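Local coordinates for XRE-family like protein (Pseudomonas syringae pv. tomato, PDB 3F6W) that probably binds DNA through a helix-turn-helix domain, as a member of the XRE family of transcriptional regulators, at residues 14-19 against 73-77; 33-37 against 61-66. All coordinates share one frame; numbering follows the deposited sequence.

Both contacts belong to one all-helical domain of five helices, and their centres lie about 16 Å apart, on opposite sides of the chain's centre. Contact 1 joins helix 3-26 to helix 70-78, bringing the first and last helices together; contact 2, which joins helix 30-37 to helix 56-66, is nested inside the loop that contact 1 closes. The two meet at Leu19, whose CD2 lies 3.9 Å from both Phe62 CD2 and Cys63 SG. These touches connect the pairing of the terminal helices to the packing under the presumed helix-turn-helix part of the domain.

Contact 1: residues 14-19 against 73-77; sequences ALLDLL and LLSKL
Leu73 and Leu77 of helix 70-78 pack against Ala14, Leu15, Leu18 and Leu19 of helix 3-26, and every interaction across the pair is apolar. Leu15 and Leu18, like Leu73 and Leu77, are three or four residues apart and so lie on one face of their helix. Leu73, with CG anti to the backbone N (chi1 -158°), inserts its branched end between Leu15 and Leu18. Its CD2 is 3.4 Å from Leu15 CD1, a pair tighter than usual van der Waals contact. The same Leu73 CD2 lies 3.7 Å from Leu18 CD1. Its other methyl, CD1, meets Leu19 CD2 at 3.6 Å, the two side chains crossing at about a right angle.

Leu77 occupies the next position, one turn along. Its CD1 methyl touches Ala14 CB and Leu18 CD1, each at 3.9 Å, while CD2 lies 4.1 Å from Leu15 CB. The alpha carbons of Leu15 and Leu77 come within 6.8 Å here, consistent with the small side chain of Ala14 beside them. Leu74 adds a looser touch at the margin, its CD2 approaching Leu15 CD2.

The helix segments cross at a steep slant, with 131° between their directions and axes 10.7 Å apart at closest approach. Helix 56-66 borders one side of the interface: Phe59 touches Leu15, Leu19 and Leu74, and Phe62 also reaches Leu19. The second subunit adds its Ala3 against Ala14 and its Ile7 against Leu77, placing the pairing of the first and last helices beside the dimer interface.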
# COMPACT_ATOMS: atom_id res chain seq x y z
N ALA A 14 5.57 -0.81 -5.06
CA ALA A 14 6.22 -2.08 -4.76
C ALA A 14 6.58 -2.81 -6.05
O ALA A 14 7.68 -3.36 -6.18
CB ALA A 14 5.33 -2.97 -3.86
N LEU A 15 5.67 -2.80 -7.02
CA LEU A 15 6.00 -3.34 -8.34
C LEU A 15 7.21 -2.65 -8.97
O LEU A 15 8.10 -3.31 -9.51
CB LEU A 15 4.79 -3.28 -9.27
CG LEU A 15 4.98 -3.99 -10.61
CD1 LEU A 15 5.36 -5.45 -10.37
CD2 LEU A 15 3.72 -3.89 -11.44
N LEU A 16 7.26 -1.32 -8.90
CA LEU A 16 8.45 -0.62 -9.42
C LEU A 16 9.73 -1.05 -8.68
O LEU A 16 10.79 -1.21 -9.29
CB LEU A 16 8.29 0.90 -9.36
CG LEU A 16 7.22 1.54 -10.25
CD1 LEU A 16 7.31 3.06 -10.12
CD2 LEU A 16 7.36 1.09 -11.71
N ASP A 17 9.63 -1.19 -7.36
CA ASP A 17 10.74 -1.65 -6.52
C ASP A 17 11.23 -3.00 -7.04
O ASP A 17 12.44 -3.21 -7.25
CB ASP A 17 10.25 -1.74 -5.06
CG ASP A 17 11.38 -1.90 -4.04
OD1 ASP A 17 12.57 -1.73 -4.39
OD2 ASP A 17 11.05 -2.18 -2.85
N LEU A 18 10.30 -3.93 -7.25
CA LEU A 18 10.66 -5.25 -7.76
C LEU A 18 11.28 -5.19 -9.14
O LEU A 18 12.20 -5.96 -9.44
CB LEU A 18 9.45 -6.19 -7.78
CG LEU A 18 8.91 -6.55 -6.38
CD1 LEU A 18 7.53 -7.19 -6.49
CD2 LEU A 18 9.90 -7.45 -5.63
N LEU A 19 10.78 -4.29 -9.99
CA LEU A 19 11.30 -4.20 -11.35
C LEU A 19 12.71 -3.65 -11.36
O LEU A 19 13.54 -4.06 -12.18
CB LEU A 19 10.42 -3.30 -12.23
CG LEU A 19 9.12 -3.90 -12.75
CD1 LEU A 19 8.29 -2.81 -13.41
CD2 LEU A 19 9.41 -5.03 -13.73
N LEU A 73 6.31 -12.44 -11.76
CA LEU A 73 6.51 -11.23 -10.96
C LEU A 73 5.17 -10.78 -10.38
O LEU A 73 5.06 -10.48 -9.20
CB LEU A 73 7.16 -10.11 -11.78
CG LEU A 73 7.87 -9.02 -10.97
CD1 LEU A 73 8.48 -7.96 -11.88
CD2 LEU A 73 6.96 -8.37 -9.95
N LEU A 74 4.14 -10.76 -11.22
CA LEU A 74 2.81 -10.39 -10.73
C LEU A 74 2.33 -11.31 -9.60
O LEU A 74 1.74 -10.86 -8.62
CB LEU A 74 1.81 -10.40 -11.87
CG LEU A 74 2.02 -9.25 -12.84
CD1 LEU A 74 1.04 -9.37 -13.98
CD2 LEU A 74 1.85 -7.91 -12.12
N SER A 75 2.59 -12.61 -9.75
CA SER A 75 2.16 -13.59 -8.75
C SER A 75 2.82 -13.32 -7.41
O SER A 75 2.18 -13.39 -6.36
CB SER A 75 2.50 -14.99 -9.23
OG SER A 75 1.68 -15.33 -10.33
N LYS A 76 4.10 -13.00 -7.46
CA LYS A 76 4.87 -12.68 -6.28
C LYS A 76 4.35 -11.42 -5.61
O LYS A 76 4.21 -11.36 -4.39
CB LYS A 76 6.33 -12.50 -6.66
CG LYS A 76 7.20 -11.90 -5.59
CD LYS A 76 8.62 -11.78 -6.10
CE LYS A 76 9.00 -13.02 -6.88
NZ LYS A 76 10.39 -12.99 -7.38
N LEU A 77 4.07 -10.40 -6.41
CA LEU A 77 3.53 -9.17 -5.88
C LEU A 77 2.21 -9.43 -5.17
O LEU A 77 1.98 -8.96 -4.06
CB LEU A 77 3.34 -8.14 -6.99
CG LEU A 77 2.76 -6.80 -6.54
CD1 LEU A 77 3.84 -5.97 -5.86
CD2 LEU A 77 2.17 -6.06 -7.71

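Contact 2: residues 33-37 against 61-66; sequences LAARL and DFCRGI
The segments of helices 30-37 and 56-66 meet at 116° with axes 9.3 Å apart, and their closest alpha carbons, those of Arg36 and Gly65, are separated by 6.1 Å. Leu33 packs beside this approach. Its CD2 methyl sits over one face of the Phe62 ring, 3.7 Å from the ring centroid and near the ring normal, a CH-pi contact; CD1 rests against Gly65 C at 3.8 Å. Gly65 has no side chain, which leaves room for both Leu33 and Leu37. Ile66 CG2 touches both methyls of Leu33. Leu37 directs CD2 at Asp61 O, 3.4 Å away, while its CD1 approaches the Phe62 ring more loosely.

One polar bond joins the helices: Arg36 NH1 donates to Gly65 O at 2.9 Å. The N-H...O angle of 139° shows it well bent, and the oxygen lies 25° out of the guanidinium plane. An extended chain from CG to NE carries the group over to that carbonyl near the end of helix 56-66.

Phe43 and Val44 link helix 41-48 to Leu37 and Ala34. The crossing itself sets helix 30-37, first of the presumed helix-turn-helix pair, on helix 56-66, as in XRE-type domains.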
# COMPACT_ATOMS: atom_id res chain seq x y z
N LEU A 33 18.19 -1.46 -21.73
CA LEU A 33 16.81 -1.92 -21.69
C LEU A 33 16.00 -1.20 -22.76
O LEU A 33 15.25 -1.82 -23.51
CB LEU A 33 16.19 -1.71 -20.30
CG LEU A 33 14.71 -2.10 -20.19
CD1 LEU A 33 14.48 -3.50 -20.73
CD2 LEU A 33 14.23 -1.97 -18.75
N ALA A 34 16.16 0.12 -22.82
CA ALA A 34 15.43 0.92 -23.81
C ALA A 34 15.73 0.46 -25.24
O ALA A 34 14.82 0.29 -26.06
CB ALA A 34 15.74 2.41 -23.63
N ALA A 35 17.01 0.22 -25.54
CA ALA A 35 17.38 -0.30 -26.85
C ALA A 35 16.63 -1.59 -27.16
O ALA A 35 16.07 -1.74 -28.25
CB ALA A 35 18.89 -0.52 -26.94
N ARG A 36 16.59 -2.51 -26.21
CA ARG A 36 15.89 -3.77 -26.43
C ARG A 36 14.40 -3.53 -26.70
O ARG A 36 13.79 -4.25 -27.49
CB ARG A 36 16.04 -4.70 -25.23
CG ARG A 36 17.43 -5.29 -25.09
CD ARG A 36 17.52 -6.20 -23.88
NE ARG A 36 18.91 -6.56 -23.59
CZ ARG A 36 19.27 -7.50 -22.73
NH1 ARG A 36 18.35 -8.19 -22.07
NH2 ARG A 36 20.56 -7.76 -22.54
N LEU A 37 13.83 -2.53 -26.03
CA LEU A 37 12.40 -2.24 -26.15
C LEU A 37 12.13 -1.47 -27.43
O LEU A 37 10.99 -1.37 -27.88
CB LEU A 37 11.92 -1.40 -24.95
CG LEU A 37 11.97 -2.04 -23.56
CD1 LEU A 37 11.39 -1.12 -22.49
CD2 LEU A 37 11.24 -3.38 -23.56
N ASP A 61 6.42 -6.33 -21.71
CA ASP A 61 7.59 -6.16 -22.58
C ASP A 61 8.83 -5.77 -21.77
O ASP A 61 9.96 -6.19 -22.07
CB ASP A 61 7.33 -5.08 -23.65
CG ASP A 61 6.23 -5.47 -24.65
OD1 ASP A 61 5.78 -6.64 -24.65
OD2 ASP A 61 5.81 -4.59 -25.43
N PHE A 62 8.61 -4.95 -20.75
CA PHE A 62 9.67 -4.47 -19.86
C PHE A 62 10.31 -5.69 -19.20
O PHE A 62 11.54 -5.85 -19.20
CB PHE A 62 9.02 -3.55 -18.81
CG PHE A 62 9.99 -2.67 -18.05
CD1 PHE A 62 10.14 -1.33 -18.38
CD2 PHE A 62 10.69 -3.17 -16.96
CE1 PHE A 62 11.00 -0.51 -17.65
CE2 PHE A 62 11.55 -2.36 -16.23
CZ PHE A 62 11.70 -1.03 -16.58
N CYS A 63 9.47 -6.56 -18.66
CA CYS A 63 9.92 -7.81 -18.04
C CYS A 63 10.73 -8.68 -19.01
O CYS A 63 11.84 -9.13 -18.68
CB CYS A 63 8.72 -8.61 -17.51
SG CYS A 63 8.00 -7.92 -15.98
N ARG A 64 10.18 -8.92 -20.20
CA ARG A 64 10.88 -9.73 -21.19
C ARG A 64 12.23 -9.09 -21.52
O ARG A 64 13.22 -9.79 -21.71
CB ARG A 64 10.04 -9.94 -22.45
CG ARG A 64 9.20 -11.22 -22.45
CD ARG A 64 8.03 -11.11 -21.50
NE ARG A 64 7.22 -12.33 -21.43
CZ ARG A 64 6.01 -12.45 -21.98
NH1 ARG A 64 5.47 -11.45 -22.65
NH2 ARG A 64 5.35 -13.59 -21.86
N GLY A 65 12.26 -7.77 -21.57
CA GLY A 65 13.49 -7.05 -21.91
C GLY A 65 14.59 -7.26 -20.88
O GLY A 65 15.78 -7.24 -21.20
N ILE A 66 14.20 -7.47 -19.63
CA ILE A 66 15.20 -7.73 -18.59
C ILE A 66 15.41 -9.21 -18.32
O ILE A 66 16.32 -9.59 -17.61
CB ILE A 66 14.88 -6.99 -17.29
CG1 ILE A 66 13.49 -7.35 -16.79
CG2 ILE A 66 15.01 -5.50 -17.48
CD1 ILE A 66 13.12 -6.59 -15.52